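Local coordinates for protein putative Zn-dependent exopeptidase (Bacteroides vulgatus ATCC 8482, PDB 3GUX) that probably works as a zinc-dependent exopeptidase of peptidase family M28, an aminopeptidase that would trim residues from the amino ends of peptide chains, at residues Y213-G216 against Y217-R220. Numbering follows the deposited sequence.
Sequences YYEG and YSAR
Both carboxylate oxygens of Glu-215 are turned onto backbone N-H groups at the start of the short helix that follows. Glu-215 OE1 lies 2.7 Å from Ser-218 N, a nearly straight bond (167° at the hydrogen) that reaches the syn side, 34° out of the carboxylate plane. Ser-218 OG donates to Glu-215 OE1 at 2.8 Å, close to the line of the CD-OE1 bond, and is also hydrogen-bonded to Asp-267 N. Glu-215 OE2 takes Tyr-217 N at 2.9 Å from well above the plane. CG stands anti to the backbone N (chi1 -176°) and the chain then bends at chi2, which brings the carboxylate round to Tyr-217 N and Ser-218 N. There it lies alongside the Tyr-217 side chain, carboxylate and ring nearly coplanar, with Glu-215 OE2 3.5 Å from Tyr-217 CB. The Tyr-217 hydroxyl ends on Asn-258. His-254 and Thr-250 N supply further bonds to OE1 and OE2, so this buried group is gripped from several directions. A glutamine here, with an NH2 in place of one oxygen, would probably leave Tyr-217 N or Ser-218 N facing a donor and without its mate. Meanwhile Glu-215 O accepts from Ala-219 N at 2.8 Å, an i to i+4 bond across the turn that leads into the helix. Alongside it, the Glu-215 carboxylate makes side-chain capping bonds at the N-terminal end of helix 218-221, joining it to strand 212-214 in the M28 peptidase domain.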
ATOM      1  N   TYR A 213      -0.042  -8.125  13.339  1.00 13.54           N
ATOM      2  CA  TYR A 213       0.114  -7.667  14.699  1.00 14.81           C
ATOM      3  C   TYR A 213       0.313  -6.156  14.699  1.00 15.19           C
ATOM      4  O   TYR A 213       0.558  -5.564  13.628  1.00 15.54           O
ATOM      5  CB  TYR A 213       1.317  -8.378  15.350  1.00 16.64           C
ATOM      6  CG  TYR A 213       0.995  -9.742  15.904  1.00 17.45           C
ATOM      7  CD1 TYR A 213       0.688 -10.790  15.065  1.00 21.58           C
ATOM      8  CD2 TYR A 213       0.996  -9.979  17.282  1.00 23.54           C
ATOM      9  CE1 TYR A 213       0.382 -12.028  15.562  1.00 21.79           C
ATOM     10  CE2 TYR A 213       0.696 -11.232  17.787  1.00 27.28           C
ATOM     11  CZ  TYR A 213       0.387 -12.249  16.904  1.00 28.66           C
ATOM     12  OH  TYR A 213       0.070 -13.505  17.345  1.00 37.72           O
ATOM     13  N   TYR A 214       0.203  -5.531  15.883  1.00 14.13           N
ATOM     14  CA  TYR A 214       0.546  -4.118  15.991  1.00 12.64           C
ATOM     15  C   TYR A 214       2.035  -4.062  15.717  1.00 14.75           C
ATOM     16  O   TYR A 214       2.832  -4.592  16.497  1.00 14.94           O
ATOM     17  CB  TYR A 214       0.261  -3.508  17.357  1.00 15.44           C
ATOM     18  CG  TYR A 214      -1.188  -3.374  17.765  1.00  9.99           C
ATOM     19  CD1 TYR A 214      -2.180  -3.017  16.853  1.00 11.75           C
ATOM     20  CD2 TYR A 214      -1.538  -3.488  19.095  1.00 12.41           C
ATOM     21  CE1 TYR A 214      -3.493  -2.877  17.253  1.00 16.02           C
ATOM     22  CE2 TYR A 214      -2.831  -3.323  19.502  1.00 11.71           C
ATOM     23  CZ  TYR A 214      -3.806  -3.022  18.585  1.00 15.15           C
ATOM     24  OH  TYR A 214      -5.093  -2.859  19.018  1.00 12.18           O
ATOM     25  N   GLU A 215       2.400  -3.484  14.572  1.00 15.44           N
ATOM     26  CA  GLU A 215       3.798  -3.359  14.182  1.00 13.85           C
ATOM     27  C   GLU A 215       4.438  -2.263  15.018  1.00 15.34           C
ATOM     28  O   GLU A 215       3.815  -1.199  15.253  1.00 13.09           O
ATOM     29  CB  GLU A 215       3.899  -3.100  12.677  1.00 16.92           C
ATOM     30  CG  GLU A 215       5.328  -3.054  12.133  1.00 13.20           C
ATOM     31  CD  GLU A 215       5.991  -1.699  12.343  1.00 16.12           C
ATOM     32  OE1 GLU A 215       5.306  -0.662  12.217  1.00 12.88           O
ATOM     33  OE2 GLU A 215       7.199  -1.663  12.622  1.00 17.69           O
ATOM     34  N   GLY A 216       5.669  -2.531  15.471  1.00 13.72           N
ATOM     35  CA  GLY A 216       6.372  -1.650  16.410  1.00 14.66           C
ATOM     36  C   GLY A 216       6.445  -0.168  16.089  1.00 14.23           C
ATOM     37  O   GLY A 216       6.095   0.659  16.935  1.00 12.61           O
ATOM     38  N   TYR A 217       6.942   0.180  14.900  1.00 12.12           N
ATOM     39  CA  TYR A 217       7.059   1.593  14.510  1.00 12.45           C
ATOM     40  C   TYR A 217       5.669   2.241  14.407  1.00 13.71           C
ATOM     41  O   TYR A 217       5.439   3.335  14.975  1.00 12.40           O
ATOM     42  CB  TYR A 217       7.880   1.765  13.232  1.00 11.46           C
ATOM     43  CG  TYR A 217       8.200   3.202  12.922  1.00  9.37           C
ATOM     44  CD1 TYR A 217       9.353   3.805  13.417  1.00  7.49           C
ATOM     45  CD2 TYR A 217       7.345   3.965  12.135  1.00 11.37           C
ATOM     46  CE1 TYR A 217       9.630   5.162  13.150  1.00 12.38           C
ATOM     47  CE2 TYR A 217       7.602   5.289  11.853  1.00 11.24           C
ATOM     48  CZ  TYR A 217       8.751   5.880  12.339  1.00 14.16           C
ATOM     49  OH  TYR A 217       8.958   7.201  12.036  1.00 12.88           O
ATOM     50  N   SER A 218       4.744   1.553  13.741  1.00 12.52           N
ATOM     51  CA  SER A 218       3.363   2.024  13.627  1.00 13.10           C
ATOM     52  C   SER A 218       2.731   2.305  15.019  1.00 13.52           C
ATOM     53  O   SER A 218       2.047   3.301  15.189  1.00 14.44           O
ATOM     54  CB  SER A 218       2.486   1.018  12.864  1.00 11.06           C
ATOM     55  OG  SER A 218       2.966   0.732  11.522  1.00 14.94           O
ATOM     56  N   ALA A 219       3.016   1.434  15.992  1.00 13.31           N
ATOM     57  CA  ALA A 219       2.479   1.508  17.344  1.00 13.04           C
ATOM     58  C   ALA A 219       3.068   2.628  18.185  1.00 11.42           C
ATOM     59  O   ALA A 219       2.560   2.897  19.269  1.00  9.64           O
ATOM     60  CB  ALA A 219       2.689   0.174  18.041  1.00 14.47           C
ATOM     61  N   ARG A 220       4.179   3.245  17.771  1.00 11.18           N
ATOM     62  CA  ARG A 220       4.675   4.421  18.502  1.00 12.47           C
ATOM     63  C   ARG A 220       4.509   5.726  17.708  1.00 10.83           C
ATOM     64  O   ARG A 220       4.633   6.789  18.264  1.00 14.24           O
ATOM     65  CB  ARG A 220       6.111   4.223  18.978  1.00 14.57           C
ATOM     66  CG  ARG A 220       7.155   4.211  17.957  1.00 17.10           C
ATOM     67  CD  ARG A 220       8.501   4.094  18.654  1.00 16.02           C
ATOM     68  NE  ARG A 220       9.550   4.123  17.641  1.00 25.76           N
ATOM     69  CZ  ARG A 220      10.141   5.224  17.173  1.00 25.66           C
ATOM     70  NH1 ARG A 220       9.831   6.442  17.617  1.00 25.91           N
ATOM     71  NH2 ARG A 220      11.073   5.105  16.240  1.00 33.49           N
TER